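Local coordinates for protein DNA polymerase sliding clamp (Archaeoglobus fulgidus, PDB 1RWZ) that probably serves as a ring-shaped sliding clamp, encircling DNA as a homotrimer and tethering DNA polymerase and other replication proteins to it, at residues F29-L34 with D62-I67; T83-E88 with V99-V104; P123-P128 with T217-R222; S207-T212 with F225-G230. One frame throughout, in Å; residues are numbered along the deposited sequence.

Contact 1. Residues F29-L34 with D62-I67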
loop_
_atom_site.group_PDB
_atom_site.type_symbol
_atom_site.label_atom_id
_atom_site.label_comp_id
_atom_site.label_asym_id
_atom_site.label_seq_id
_atom_site.Cartn_x
_atom_site.Cartn_y
_atom_site.Cartn_z
ATOM N N PHE A 29 -1.826 -27.382 -24.636
ATOM C CA PHE A 29 -2.208 -28.329 -23.606
ATOM C C PHE A 29 -1.722 -29.668 -24.135
ATOM O O PHE A 29 -2.355 -30.283 -25.000
ATOM C CB PHE A 29 -3.720 -28.341 -23.393
ATOM C CG PHE A 29 -4.222 -27.154 -22.629
ATOM C CD1 PHE A 29 -4.488 -25.953 -23.278
ATOM C CD2 PHE A 29 -4.387 -27.223 -21.250
ATOM C CE1 PHE A 29 -4.911 -24.834 -22.561
ATOM C CE2 PHE A 29 -4.809 -26.110 -20.523
ATOM C CZ PHE A 29 -5.072 -24.914 -21.179
ATOM N N LEU A 30 -0.570 -30.096 -23.630
ATOM C CA LEU A 30 0.049 -31.346 -24.055
ATOM C C LEU A 30 -0.222 -32.461 -23.060
ATOM O O LEU A 30 -0.655 -32.210 -21.939
ATOM C CB LEU A 30 1.557 -31.144 -24.197
ATOM C CG LEU A 30 2.000 -29.906 -24.983
ATOM C CD1 LEU A 30 3.514 -29.791 -24.919
ATOM C CD2 LEU A 30 1.520 -29.998 -26.424
ATOM N N GLU A 31 0.036 -33.698 -23.467
ATOM C CA GLU A 31 -0.186 -34.823 -22.575
ATOM C C GLU A 31 0.632 -34.658 -21.295
ATOM O O GLU A 31 0.173 -35.011 -20.207
ATOM C CB GLU A 31 0.188 -36.137 -23.266
ATOM C CG GLU A 31 -0.750 -36.522 -24.405
ATOM C CD GLU A 31 -2.165 -36.838 -23.933
ATOM O OE1 GLU A 31 -3.052 -37.010 -24.797
ATOM O OE2 GLU A 31 -2.395 -36.918 -22.705
ATOM N N LYS A 32 1.830 -34.098 -21.431
ATOM C CA LYS A 32 2.726 -33.904 -20.294
ATOM C C LYS A 32 2.422 -32.661 -19.455
ATOM O O LYS A 32 2.943 -32.515 -18.345
ATOM C CB LYS A 32 4.176 -33.846 -20.788
ATOM C CG LYS A 32 4.535 -32.571 -21.547
ATOM C CD LYS A 32 5.330 -32.860 -22.825
ATOM C CE LYS A 32 4.415 -33.109 -24.034
ATOM N NZ LYS A 32 3.471 -34.257 -23.872
ATOM N N GLY A 33 1.586 -31.768 -19.981
ATOM C CA GLY A 33 1.246 -30.559 -19.245
ATOM C C GLY A 33 1.084 -29.339 -20.134
ATOM O O GLY A 33 1.023 -29.453 -21.360
ATOM N N LEU A 34 1.018 -28.165 -19.514
ATOM C CA LEU A 34 0.854 -26.917 -20.249
ATOM C C LEU A 34 2.192 -26.314 -20.658
ATOM O O LEU A 34 3.153 -26.313 -19.886
ATOM C CB LEU A 34 0.062 -25.919 -19.393
ATOM C CG LEU A 34 -0.261 -24.531 -19.961
ATOM C CD1 LEU A 34 -1.473 -23.967 -19.234
ATOM C CD2 LEU A 34 0.937 -23.600 -19.811
ATOM N N ASP A 62 -8.488 -34.435 -23.925
ATOM C CA ASP A 62 -8.761 -35.517 -24.859
ATOM C C ASP A 62 -7.522 -35.636 -25.731
ATOM O O ASP A 62 -6.694 -36.524 -25.526
ATOM C CB ASP A 62 -9.997 -35.191 -25.697
ATOM C CG ASP A 62 -11.286 -35.364 -24.916
ATOM O OD1 ASP A 62 -12.320 -34.798 -25.330
ATOM O OD2 ASP A 62 -11.267 -36.079 -23.891
ATOM N N GLU A 63 -7.382 -34.732 -26.691
ATOM C CA GLU A 63 -6.215 -34.735 -27.559
ATOM C C GLU A 63 -5.402 -33.492 -27.216
ATOM O O GLU A 63 -5.923 -32.565 -26.595
ATOM C CB GLU A 63 -6.629 -34.691 -29.035
ATOM C CG GLU A 63 -7.261 -33.378 -29.489
ATOM C CD GLU A 63 -8.696 -33.208 -29.019
ATOM O OE1 GLU A 63 -9.274 -32.123 -29.255
ATOM O OE2 GLU A 63 -9.251 -34.155 -28.422
ATOM N N GLU A 64 -4.130 -33.474 -27.598
ATOM C CA GLU A 64 -3.301 -32.308 -27.325
ATOM C C GLU A 64 -3.889 -31.171 -28.143
ATOM O O GLU A 64 -4.203 -31.345 -29.322
ATOM C CB GLU A 64 -1.851 -32.566 -27.731
ATOM C CG GLU A 64 -1.216 -33.748 -27.009
ATOM C CD GLU A 64 0.289 -33.783 -27.171
ATOM O OE1 GLU A 64 0.766 -33.552 -28.300
ATOM O OE2 GLU A 64 0.995 -34.051 -26.173
ATOM N N LYS A 65 -4.049 -30.010 -27.523
ATOM C CA LYS A 65 -4.640 -28.879 -28.218
ATOM C C LYS A 65 -3.912 -27.569 -27.976
ATOM O O LYS A 65 -3.363 -27.334 -26.900
ATOM C CB LYS A 65 -6.104 -28.725 -27.796
ATOM C CG LYS A 65 -6.839 -27.589 -28.495
ATOM C CD LYS A 65 -8.188 -27.317 -27.845
ATOM C CE LYS A 65 -9.104 -28.526 -27.919
ATOM N NZ LYS A 65 -10.394 -28.286 -27.204
ATOM N N THR A 66 -3.915 -26.718 -28.996
ATOM C CA THR A 66 -3.288 -25.411 -28.913
ATOM C C THR A 66 -4.386 -24.362 -29.049
ATOM O O THR A 66 -5.220 -24.449 -29.949
ATOM C CB THR A 66 -2.275 -25.197 -30.053
ATOM O OG1 THR A 66 -1.256 -26.201 -29.984
ATOM C CG2 THR A 66 -1.637 -23.818 -29.943
ATOM N N ILE A 67 -4.400 -23.386 -28.149
ATOM C CA ILE A 67 -5.394 -22.321 -28.212
ATOM C C ILE A 67 -4.691 -20.969 -28.237
ATOM O O ILE A 67 -3.550 -20.845 -27.789
ATOM C CB ILE A 67 -6.369 -22.359 -27.001
ATOM C CG1 ILE A 67 -5.587 -22.239 -25.687
ATOM C CG2 ILE A 67 -7.190 -23.644 -27.032
ATOM C CD1 ILE A 67 -6.472 -22.091 -24.460
HETATM O O HOH W 1 -5.293 -37.668 -23.611
#
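Phe-29 and Lys-65 make the single beta bridge between the segments, an antiparallel hydrogen-bonded pair with CA atoms 5.2 Å apart. Its two bonds differ: Phe-29 N reaches Lys-65 O at 2.7 Å in a nearly straight line, whereas Lys-65 N meets Phe-29 O at 3.1 Å with an N-H...O angle of 150°. Phe-29 O also receives a CA-H...O contact from Glu-64.

The polar side chains gather on Glu-64, whose chain, extended beyond CG (chi2 -166°), reaches the type I turn Leu-30 to Gly-33. Its OE2 accepts Glu-31 N at 2.9 Å, from the anti side of the carboxylate and 18° out of its plane. The same oxygen forms a weak salt bridge with Lys-32 NZ at 3.4 Å, the lysine chain bending back at three successive torsions to come over. One firm and one weak donor thus meet the same oxygen, which would help to offset the nearby like charge of Glu-31. That residue lays CG against Glu-64 OE2, 3.5 Å away, while its OE1 shares a water with Asp-62 O. Asp-62 itself bonds Met-1 N through OD1.

The apolar side-chain contact is between Phe-29 and Ile-67: Ile-67 CD1 touches Phe-29 CE1 at 3.7 Å, at the ring edge and near its plane. Ile-2 and Tyr-59 add packing around this ring. Taken together, the geometry is that of an antiparallel sheet margin in the N-terminal PCNA domain: strand 65-70, outermost within the chain, pairs with strand 24-30, and Glu-64 ties it to the tight turn of the 24-30/33-39 hairpin.

Contact 2. Residues T83-E88 with V99-V104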
loop_
_atom_site.group_PDB
_atom_site.type_symbol
_atom_site.label_atom_id
_atom_site.label_comp_id
_atom_site.label_asym_id
_atom_site.label_seq_id
_atom_site.Cartn_x
_atom_site.Cartn_y
_atom_site.Cartn_z
ATOM N N THR A 83 -5.384 -15.872 -4.751
ATOM C CA THR A 83 -4.313 -16.857 -4.837
ATOM C C THR A 83 -4.767 -18.168 -4.203
ATOM O O THR A 83 -4.261 -19.241 -4.546
ATOM C CB THR A 83 -3.033 -16.378 -4.118
ATOM O OG1 THR A 83 -3.329 -16.094 -2.746
ATOM C CG2 THR A 83 -2.478 -15.130 -4.791
ATOM N N LYS A 84 -5.732 -18.074 -3.288
ATOM C CA LYS A 84 -6.257 -19.248 -2.595
ATOM C C LYS A 84 -7.497 -19.867 -3.242
ATOM O O LYS A 84 -8.039 -20.857 -2.747
ATOM C CB LYS A 84 -6.550 -18.901 -1.135
ATOM C CG LYS A 84 -5.293 -18.653 -0.315
ATOM C CD LYS A 84 -5.620 -18.412 1.150
ATOM C CE LYS A 84 -4.352 -18.340 1.990
ATOM N NZ LYS A 84 -4.662 -18.159 3.435
ATOM N N ASP A 85 -7.950 -19.282 -4.343
ATOM C CA ASP A 85 -9.102 -19.814 -5.065
ATOM C C ASP A 85 -8.600 -20.971 -5.921
ATOM O O ASP A 85 -7.424 -21.009 -6.284
ATOM C CB ASP A 85 -9.678 -18.761 -6.022
ATOM C CG ASP A 85 -10.559 -17.742 -5.333
ATOM O OD1 ASP A 85 -10.746 -16.647 -5.915
ATOM O OD2 ASP A 85 -11.075 -18.033 -4.233
ATOM N N LEU A 86 -9.474 -21.924 -6.222
ATOM C CA LEU A 86 -9.106 -23.004 -7.129
ATOM C C LEU A 86 -9.759 -22.540 -8.421
ATOM O O LEU A 86 -10.903 -22.075 -8.407
ATOM C CB LEU A 86 -9.701 -24.352 -6.717
ATOM C CG LEU A 86 -8.882 -25.243 -5.781
ATOM C CD1 LEU A 86 -9.516 -26.629 -5.739
ATOM C CD2 LEU A 86 -7.447 -25.342 -6.271
ATOM N N VAL A 87 -9.042 -22.643 -9.534
ATOM C CA VAL A 87 -9.591 -22.197 -10.805
ATOM C C VAL A 87 -9.685 -23.337 -11.802
ATOM O O VAL A 87 -8.749 -24.121 -11.949
ATOM C CB VAL A 87 -8.714 -21.092 -11.429
ATOM C CG1 VAL A 87 -9.419 -20.499 -12.646
ATOM C CG2 VAL A 87 -8.407 -20.023 -10.398
ATOM N N GLU A 88 -10.820 -23.427 -12.486
ATOM C CA GLU A 88 -11.014 -24.462 -13.491
ATOM C C GLU A 88 -11.027 -23.801 -14.868
ATOM O O GLU A 88 -11.677 -22.773 -15.069
ATOM C CB GLU A 88 -12.332 -25.211 -13.250
ATOM C CG GLU A 88 -12.640 -26.300 -14.280
ATOM C CD GLU A 88 -13.849 -27.146 -13.907
ATOM O OE1 GLU A 88 -14.730 -26.638 -13.186
ATOM O OE2 GLU A 88 -13.925 -28.315 -14.341
ATOM N N VAL A 99 -13.462 -19.834 -17.555
ATOM C CA VAL A 99 -12.605 -19.717 -16.384
ATOM C C VAL A 99 -13.539 -19.670 -15.186
ATOM O O VAL A 99 -14.292 -18.713 -15.019
ATOM C CB VAL A 99 -11.768 -18.426 -16.430
ATOM C CG1 VAL A 99 -10.853 -18.350 -15.214
ATOM C CG2 VAL A 99 -10.957 -18.386 -17.714
ATOM N N LYS A 100 -13.497 -20.708 -14.359
ATOM C CA LYS A 100 -14.375 -20.767 -13.201
ATOM C C LYS A 100 -13.631 -20.759 -11.876
ATOM O O LYS A 100 -12.650 -21.477 -11.698
ATOM C CB LYS A 100 -15.253 -22.014 -13.273
ATOM C CG LYS A 100 -16.062 -22.131 -14.551
ATOM C CD LYS A 100 -17.204 -23.122 -14.388
ATOM C CE LYS A 100 -16.707 -24.503 -14.038
ATOM N NZ LYS A 100 -17.843 -25.422 -13.744
ATOM N N PHE A 101 -14.112 -19.935 -10.952
ATOM C CA PHE A 101 -13.521 -19.827 -9.627
ATOM C C PHE A 101 -14.579 -19.240 -8.704
ATOM O O PHE A 101 -15.353 -18.371 -9.111
ATOM C CB PHE A 101 -12.264 -18.944 -9.672
ATOM C CG PHE A 101 -12.508 -17.551 -10.176
ATOM C CD1 PHE A 101 -12.781 -16.512 -9.289
ATOM C CD2 PHE A 101 -12.468 -17.274 -11.540
ATOM C CE1 PHE A 101 -13.011 -15.218 -9.751
ATOM C CE2 PHE A 101 -12.697 -15.982 -12.014
ATOM C CZ PHE A 101 -12.969 -14.952 -11.118
ATOM N N GLY A 102 -14.631 -19.723 -7.467
ATOM C CA GLY A 102 -15.640 -19.225 -6.551
ATOM C C GLY A 102 -16.998 -19.482 -7.176
ATOM O O GLY A 102 -17.249 -20.572 -7.684
ATOM N N SER A 103 -17.874 -18.481 -7.159
ATOM C CA SER A 103 -19.204 -18.629 -7.745
ATOM C C SER A 103 -19.268 -17.922 -9.092
ATOM O O SER A 103 -20.348 -17.610 -9.587
ATOM C CB SER A 103 -20.260 -18.028 -6.813
ATOM O OG SER A 103 -20.311 -18.725 -5.582
ATOM N N VAL A 104 -18.104 -17.695 -9.689
ATOM C CA VAL A 104 -18.017 -16.993 -10.962
ATOM C C VAL A 104 -17.553 -17.836 -12.144
ATOM O O VAL A 104 -16.699 -18.713 -12.005
ATOM C CB VAL A 104 -17.059 -15.791 -10.823
ATOM C CG1 VAL A 104 -16.769 -15.173 -12.182
ATOM C CG2 VAL A 104 -17.669 -14.762 -9.880
HETATM O O HOH W 2 -12.500 -21.050 -6.214
HETATM O O HOH W 3 -13.488 -22.872 -7.241
HETATM O O HOH W 4 -17.390 -27.772 -14.484
#
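Val-87, Glu-88, Lys-100 and Phe-101 carry the open end of the beta hairpin made by strands 86-91 and 96-101 in the N-terminal domain. Innermost are the two backbone bonds of the antiparallel hydrogen-bonded pair Glu-88 and Lys-100: Glu-88 N to Lys-100 O and Lys-100 N to Glu-88 O both measure 2.8 Å, and both are close to straight. The axes of residues 86-88 and 99-101 approach to 4.7 Å, with their N-to-C directions 152° apart.

Side chains follow the register. On one face Glu-88 and Lys-100 lie side by side, pointing the same way, with a long salt bridge of 3.4 Å from OE1 to NZ. With CG anti to its backbone N (chi1 179°) and an extended chain beyond, Glu-88 runs alongside the lysine, whose bend at chi3 (-60°) brings its CE toward Glu-88 OE1; Asp-3 places a like charge near Glu-88 OE2. On the other face Val-87 CG1 meets Val-99 CG1 at 3.6 Å, and Val-87 CG2 packs more loosely on Phe-101 CB.

Further out lie the residues that pack on this layer. Ile-81 covers both Val-87 and Phe-101, and Leu-11 of helix 8-19 also touches Val-87. Asp-85 OD1 approaches the Phe-101 ring obliquely while accepting Ser-82 N. Val-104, at the end of the type II' turn from Phe-101, pairs with a strand of a neighbouring subunit, continuing the sheet across the interface. Where the strands part, a water donates to Leu-86 O at 2.9 Å and accepts from Gly-102 N at 2.8 Å.

Contact 3. Residues P123-P128 with T217-R222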
loop_
_atom_site.group_PDB
_atom_site.type_symbol
_atom_site.label_atom_id
_atom_site.label_comp_id
_atom_site.label_asym_id
_atom_site.label_seq_id
_atom_site.Cartn_x
_atom_site.Cartn_y
_atom_site.Cartn_z
ATOM N N PRO A 123 16.166 -21.599 -28.466
ATOM C CA PRO A 123 17.593 -21.613 -28.806
ATOM C C PRO A 123 18.366 -22.692 -28.051
ATOM O O PRO A 123 18.192 -22.860 -26.849
ATOM C CB PRO A 123 18.044 -20.203 -28.430
ATOM C CG PRO A 123 17.160 -19.875 -27.263
ATOM C CD PRO A 123 15.809 -20.370 -27.735
ATOM N N GLU A 124 19.209 -23.435 -28.766
ATOM C CA GLU A 124 20.010 -24.487 -28.146
ATOM C C GLU A 124 21.302 -23.876 -27.624
ATOM O O GLU A 124 22.392 -24.156 -28.127
ATOM C CB GLU A 124 20.328 -25.595 -29.156
ATOM C CG GLU A 124 19.115 -26.396 -29.599
ATOM C CD GLU A 124 19.483 -27.551 -30.511
ATOM O OE1 GLU A 124 20.065 -27.298 -31.589
ATOM O OE2 GLU A 124 19.193 -28.713 -30.147
ATOM N N LEU A 125 21.161 -23.035 -26.607
ATOM C CA LEU A 125 22.289 -22.353 -25.995
ATOM C C LEU A 125 23.239 -23.289 -25.257
ATOM O O LEU A 125 22.823 -24.096 -24.430
ATOM C CB LEU A 125 21.771 -21.279 -25.036
ATOM C CG LEU A 125 21.028 -20.125 -25.716
ATOM C CD1 LEU A 125 20.333 -19.256 -24.673
ATOM C CD2 LEU A 125 22.017 -19.310 -26.536
ATOM N N GLU A 126 24.522 -23.170 -25.575
ATOM C CA GLU A 126 25.560 -23.975 -24.942
ATOM C C GLU A 126 26.266 -23.045 -23.959
ATOM O O GLU A 126 27.090 -22.225 -24.364
ATOM C CB GLU A 126 26.550 -24.470 -25.999
ATOM C CG GLU A 126 27.629 -25.399 -25.466
ATOM C CD GLU A 126 27.099 -26.782 -25.149
ATOM O OE1 GLU A 126 27.877 -27.611 -24.629
ATOM O OE2 GLU A 126 25.907 -27.043 -25.425
ATOM N N LEU A 127 25.938 -23.164 -22.674
ATOM C CA LEU A 127 26.532 -22.296 -21.659
ATOM C C LEU A 127 27.344 -23.033 -20.599
ATOM O O LEU A 127 26.883 -24.011 -20.007
ATOM C CB LEU A 127 25.435 -21.454 -21.005
ATOM C CG LEU A 127 24.614 -20.659 -22.026
ATOM C CD1 LEU A 127 23.587 -19.803 -21.318
ATOM C CD2 LEU A 127 25.541 -19.787 -22.859
ATOM N N PRO A 128 28.568 -22.548 -20.331
ATOM C CA PRO A 128 29.511 -23.113 -19.362
ATOM C C PRO A 128 29.245 -22.910 -17.873
ATOM O O PRO A 128 29.677 -23.722 -17.059
ATOM C CB PRO A 128 30.836 -22.492 -19.785
ATOM C CG PRO A 128 30.419 -21.124 -20.210
ATOM C CD PRO A 128 29.177 -21.406 -21.040
ATOM N N THR A 217 29.535 -16.189 -22.293
ATOM C CA THR A 217 30.215 -14.918 -22.532
ATOM C C THR A 217 29.710 -14.318 -23.843
ATOM O O THR A 217 29.893 -14.904 -24.911
ATOM C CB THR A 217 31.747 -15.124 -22.583
ATOM O OG1 THR A 217 32.206 -15.536 -21.288
ATOM C CG2 THR A 217 32.460 -13.842 -22.986
ATOM N N ASN A 218 29.067 -13.156 -23.735
ATOM C CA ASN A 218 28.471 -12.446 -24.865
ATOM C C ASN A 218 27.378 -13.302 -25.499
ATOM O O ASN A 218 27.169 -13.289 -26.710
ATOM C CB ASN A 218 29.540 -12.067 -25.895
ATOM C CG ASN A 218 30.539 -11.071 -25.346
ATOM O OD1 ASN A 218 30.157 -10.050 -24.766
ATOM N ND2 ASN A 218 31.823 -11.358 -25.522
ATOM N N TYR A 219 26.674 -14.032 -24.639
ATOM C CA TYR A 219 25.592 -14.935 -25.020
ATOM C C TYR A 219 24.360 -14.569 -24.202
ATOM O O TYR A 219 24.481 -13.992 -23.119
ATOM C CB TYR A 219 25.965 -16.371 -24.648
ATOM C CG TYR A 219 26.375 -17.280 -25.777
ATOM C CD1 TYR A 219 27.244 -18.343 -25.540
ATOM C CD2 TYR A 219 25.868 -17.116 -27.063
ATOM C CE1 TYR A 219 27.599 -19.225 -26.556
ATOM C CE2 TYR A 219 26.217 -17.991 -28.089
ATOM C CZ TYR A 219 27.084 -19.042 -27.827
ATOM O OH TYR A 219 27.456 -19.901 -28.841
ATOM N N PRO A 220 23.159 -14.901 -24.704
ATOM C CA PRO A 220 21.954 -14.576 -23.931
ATOM C C PRO A 220 22.016 -15.373 -22.629
ATOM O O PRO A 220 22.587 -16.461 -22.593
ATOM C CB PRO A 220 20.821 -15.078 -24.821
ATOM C CG PRO A 220 21.397 -14.961 -26.220
ATOM C CD PRO A 220 22.815 -15.452 -26.026
ATOM N N VAL A 221 21.443 -14.832 -21.561
ATOM C CA VAL A 221 21.439 -15.550 -20.293
ATOM C C VAL A 221 20.097 -16.265 -20.152
ATOM O O VAL A 221 19.072 -15.772 -20.629
ATOM C CB VAL A 221 21.654 -14.578 -19.093
ATOM C CG1 VAL A 221 20.551 -13.518 -19.058
ATOM C CG2 VAL A 221 21.693 -15.359 -17.783
ATOM N N ARG A 222 20.115 -17.452 -19.547
ATOM C CA ARG A 222 18.890 -18.205 -19.307
ATOM C C ARG A 222 18.622 -18.114 -17.805
ATOM O O ARG A 222 19.491 -18.442 -17.000
ATOM C CB ARG A 222 19.044 -19.686 -19.678
ATOM C CG ARG A 222 19.210 -19.998 -21.159
ATOM C CD ARG A 222 19.375 -21.512 -21.346
ATOM N NE ARG A 222 18.226 -22.249 -20.823
ATOM C CZ ARG A 222 18.259 -23.512 -20.400
ATOM N NH1 ARG A 222 19.393 -24.204 -20.433
ATOM N NH2 ARG A 222 17.154 -24.083 -19.930
HETATM O O HOH W 5 21.851 -23.642 -21.558
#
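Leu-127 sets its CD2 methyl against the base of the Tyr-219 ring, 3.5 Å from CD1 and close to CB and CG as well, approaching obliquely. Its other methyl, CD1, lies 3.7 Å from Pro-220 O. Leu-125 reaches Pro-220 and Arg-222, one methyl to each, from a CG held anti to the carbonyl carbon (chi1 -66°). CD2 meets Pro-220 CD at 4.0 Å, while CD1 rests on the aliphatic part of Arg-222, 3.8 Å from CG, the two side chains sliding past each other in opposite directions.

No direct hydrogen bond joins the segments. The polar link is a water that donates to Leu-125 O at 3.1 Å and accepts from Arg-222 NH1 at 2.8 Å, lying in the guanidinium plane at its edge. Glu-235 takes the NE of the same guanidinium in a salt bridge. Ile-237 packs on both Leu-125 and Pro-220, and His-214 on Leu-127.

The nearest CA pairs are 8.1 Å apart, a spacing that fits side-chain packing without strand pairing. Position and family mark 123-128 as probably the end of the interdomain connecting loop, lying on the C-terminal domain; in relatives this region borders the hydrophobic pocket for PIP-box partners.

Contact 4. Residues S207-T212 with F225-G230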
loop_
_atom_site.group_PDB
_atom_site.type_symbol
_atom_site.label_atom_id
_atom_site.label_comp_id
_atom_site.label_asym_id
_atom_site.label_seq_id
_atom_site.Cartn_x
_atom_site.Cartn_y
_atom_site.Cartn_z
ATOM N N SER A 207 11.286 -14.662 -2.461
ATOM C CA SER A 207 12.060 -15.520 -1.575
ATOM C C SER A 207 11.403 -16.887 -1.562
ATOM O O SER A 207 10.179 -16.987 -1.539
ATOM C CB SER A 207 12.081 -14.945 -0.156
ATOM O OG SER A 207 12.732 -13.689 -0.133
ATOM N N GLY A 208 12.210 -17.940 -1.593
ATOM C CA GLY A 208 11.641 -19.274 -1.574
ATOM C C GLY A 208 11.527 -19.921 -2.939
ATOM O O GLY A 208 11.349 -21.137 -3.038
ATOM N N ASP A 209 11.602 -19.118 -3.997
ATOM C CA ASP A 209 11.530 -19.655 -5.355
ATOM C C ASP A 209 12.956 -19.956 -5.799
ATOM O O ASP A 209 13.886 -19.235 -5.441
ATOM C CB ASP A 209 10.890 -18.642 -6.314
ATOM C CG ASP A 209 9.414 -18.409 -6.024
ATOM O OD1 ASP A 209 8.695 -19.399 -5.776
ATOM O OD2 ASP A 209 8.970 -17.240 -6.059
ATOM N N LEU A 210 13.137 -21.022 -6.571
ATOM C CA LEU A 210 14.472 -21.386 -7.027
ATOM C C LEU A 210 14.790 -20.720 -8.359
ATOM O O LEU A 210 13.914 -20.560 -9.209
ATOM C CB LEU A 210 14.587 -22.905 -7.196
ATOM C CG LEU A 210 16.005 -23.470 -7.319
ATOM C CD1 LEU A 210 16.712 -23.360 -5.965
ATOM C CD2 LEU A 210 15.951 -24.930 -7.767
ATOM N N LEU A 211 16.043 -20.312 -8.521
ATOM C CA LEU A 211 16.484 -19.702 -9.771
ATOM C C LEU A 211 17.758 -20.391 -10.216
ATOM O O LEU A 211 18.701 -20.522 -9.439
ATOM C CB LEU A 211 16.764 -18.207 -9.597
ATOM C CG LEU A 211 17.515 -17.557 -10.771
ATOM C CD1 LEU A 211 16.685 -17.646 -12.059
ATOM C CD2 LEU A 211 17.822 -16.119 -10.430
ATOM N N THR A 212 17.770 -20.853 -11.461
ATOM C CA THR A 212 18.947 -21.490 -12.025
ATOM C C THR A 212 19.367 -20.588 -13.171
ATOM O O THR A 212 18.585 -20.337 -14.091
ATOM C CB THR A 212 18.636 -22.887 -12.584
ATOM O OG1 THR A 212 18.201 -23.739 -11.516
ATOM C CG2 THR A 212 19.883 -23.493 -13.249
ATOM N N PHE A 225 13.310 -19.891 -13.531
ATOM C CA PHE A 225 12.646 -19.733 -12.245
ATOM C C PHE A 225 11.674 -20.895 -12.020
ATOM O O PHE A 225 10.987 -21.331 -12.947
ATOM C CB PHE A 225 11.820 -18.438 -12.194
ATOM C CG PHE A 225 12.629 -17.178 -12.259
ATOM C CD1 PHE A 225 12.971 -16.614 -13.488
ATOM C CD2 PHE A 225 13.013 -16.525 -11.093
ATOM C CE1 PHE A 225 13.677 -15.417 -13.550
ATOM C CE2 PHE A 225 13.721 -15.328 -11.142
ATOM C CZ PHE A 225 14.053 -14.769 -12.379
ATOM N N GLU A 226 11.632 -21.398 -10.790
ATOM C CA GLU A 226 10.691 -22.452 -10.420
ATOM C C GLU A 226 9.812 -21.730 -9.409
ATOM O O GLU A 226 10.262 -21.353 -8.325
ATOM C CB GLU A 226 11.430 -23.655 -9.830
ATOM C CG GLU A 226 12.296 -24.317 -10.893
ATOM C CD GLU A 226 13.018 -25.556 -10.416
ATOM O OE1 GLU A 226 12.371 -26.615 -10.277
ATOM O OE2 GLU A 226 14.237 -25.465 -10.182
ATOM N N LEU A 227 8.559 -21.517 -9.795
ATOM C CA LEU A 227 7.616 -20.739 -8.996
ATOM C C LEU A 227 6.387 -21.464 -8.469
ATOM O O LEU A 227 6.065 -22.566 -8.895
ATOM C CB LEU A 227 7.131 -19.554 -9.837
ATOM C CG LEU A 227 8.213 -18.763 -10.580
ATOM C CD1 LEU A 227 7.557 -17.747 -11.525
ATOM C CD2 LEU A 227 9.104 -18.066 -9.574
ATOM N N VAL A 228 5.691 -20.789 -7.555
ATOM C CA VAL A 228 4.461 -21.296 -6.950
ATOM C C VAL A 228 4.643 -22.677 -6.329
ATOM O O VAL A 228 4.006 -23.651 -6.735
ATOM C CB VAL A 228 3.318 -21.341 -7.994
ATOM C CG1 VAL A 228 1.977 -21.558 -7.299
ATOM C CG2 VAL A 228 3.292 -20.030 -8.785
ATOM N N GLY A 229 5.509 -22.750 -5.325
ATOM C CA GLY A 229 5.756 -24.025 -4.675
ATOM C C GLY A 229 6.402 -25.019 -5.622
ATOM O O GLY A 229 6.257 -26.232 -5.464
ATOM N N GLY A 230 7.123 -24.506 -6.614
ATOM C CA GLY A 230 7.781 -25.378 -7.570
ATOM C C GLY A 230 6.828 -26.016 -8.567
ATOM O O GLY A 230 7.181 -26.991 -9.235
HETATM O O HOH W 6 8.839 -22.203 -6.007
HETATM O O HOH W 7 6.186 -18.135 -6.590
HETATM O O HOH W 8 6.497 -20.220 -4.293
HETATM O O HOH W 9 15.566 -23.370 -11.220
#
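Leu-210 with Glu-226 and Leu-211 with Phe-225 are successive antiparallel pairs, hydrogen-bonded and non-hydrogen-bonded, on strand pieces 210-212 and 225-227, whose N-to-C directions are 162° apart. Glu-226 N binds Leu-210 O at 2.9 Å, but the return bond, Leu-210 N to Glu-226 O, is stretched to 3.4 Å and weak.

On the buried face Leu-211, its CG anti to the backbone N (chi1 167°), uses a chi2 of 62° to place CD1 over the centre of the Phe-225 ring, 3.8 Å from the centroid. This is a CH-pi contact, with all six ring carbons at nearly equal distance from the methyl. Ala-135 of helix 135-146 packs on both residues. On the other face Leu-210 and Glu-226 lie side by side, and a water links Glu-226 OE2 to Thr-212 OG1.

Beyond the paired residues Asp-209 rests its CG on Leu-227 CD2 at 3.6 Å, the side chains crossing at about a right angle. Its OD2 accepts Gly-206 N. Three waters donate to OD1; they also reach Glu-226 O at 2.8 Å, Val-228 N at 2.9 Å and Gly-229 N at 2.9 Å. One carboxylate oxygen thus serves the turning backbone through solvent, and so many donors would be expected to stabilise Asp-209 as an anion.

In the fold
Along the chain, contacts 1 and 2 come in series within the N-terminal domain, their centres about 21 Å apart but on different sheets. Contacts 3 and 4 interleave in the C-terminal domain, 123-128 and 207-212 preceding 217-222 and 225-230. Both use strand 221-227, near opposite ends, with centres about 21 Å apart. Contacts 1, 3 and 4 reach one long antiparallel sheet that runs through both domains, joined where strand 45-52 pairs with 232-238. Contact 2 lies about 39 Å from contact 3, centre to centre, across the chain's middle. The subunit therefore has its interface-bordering hairpin well separated from its connecting-loop surface, consistent with ring closure and partner binding using different regions.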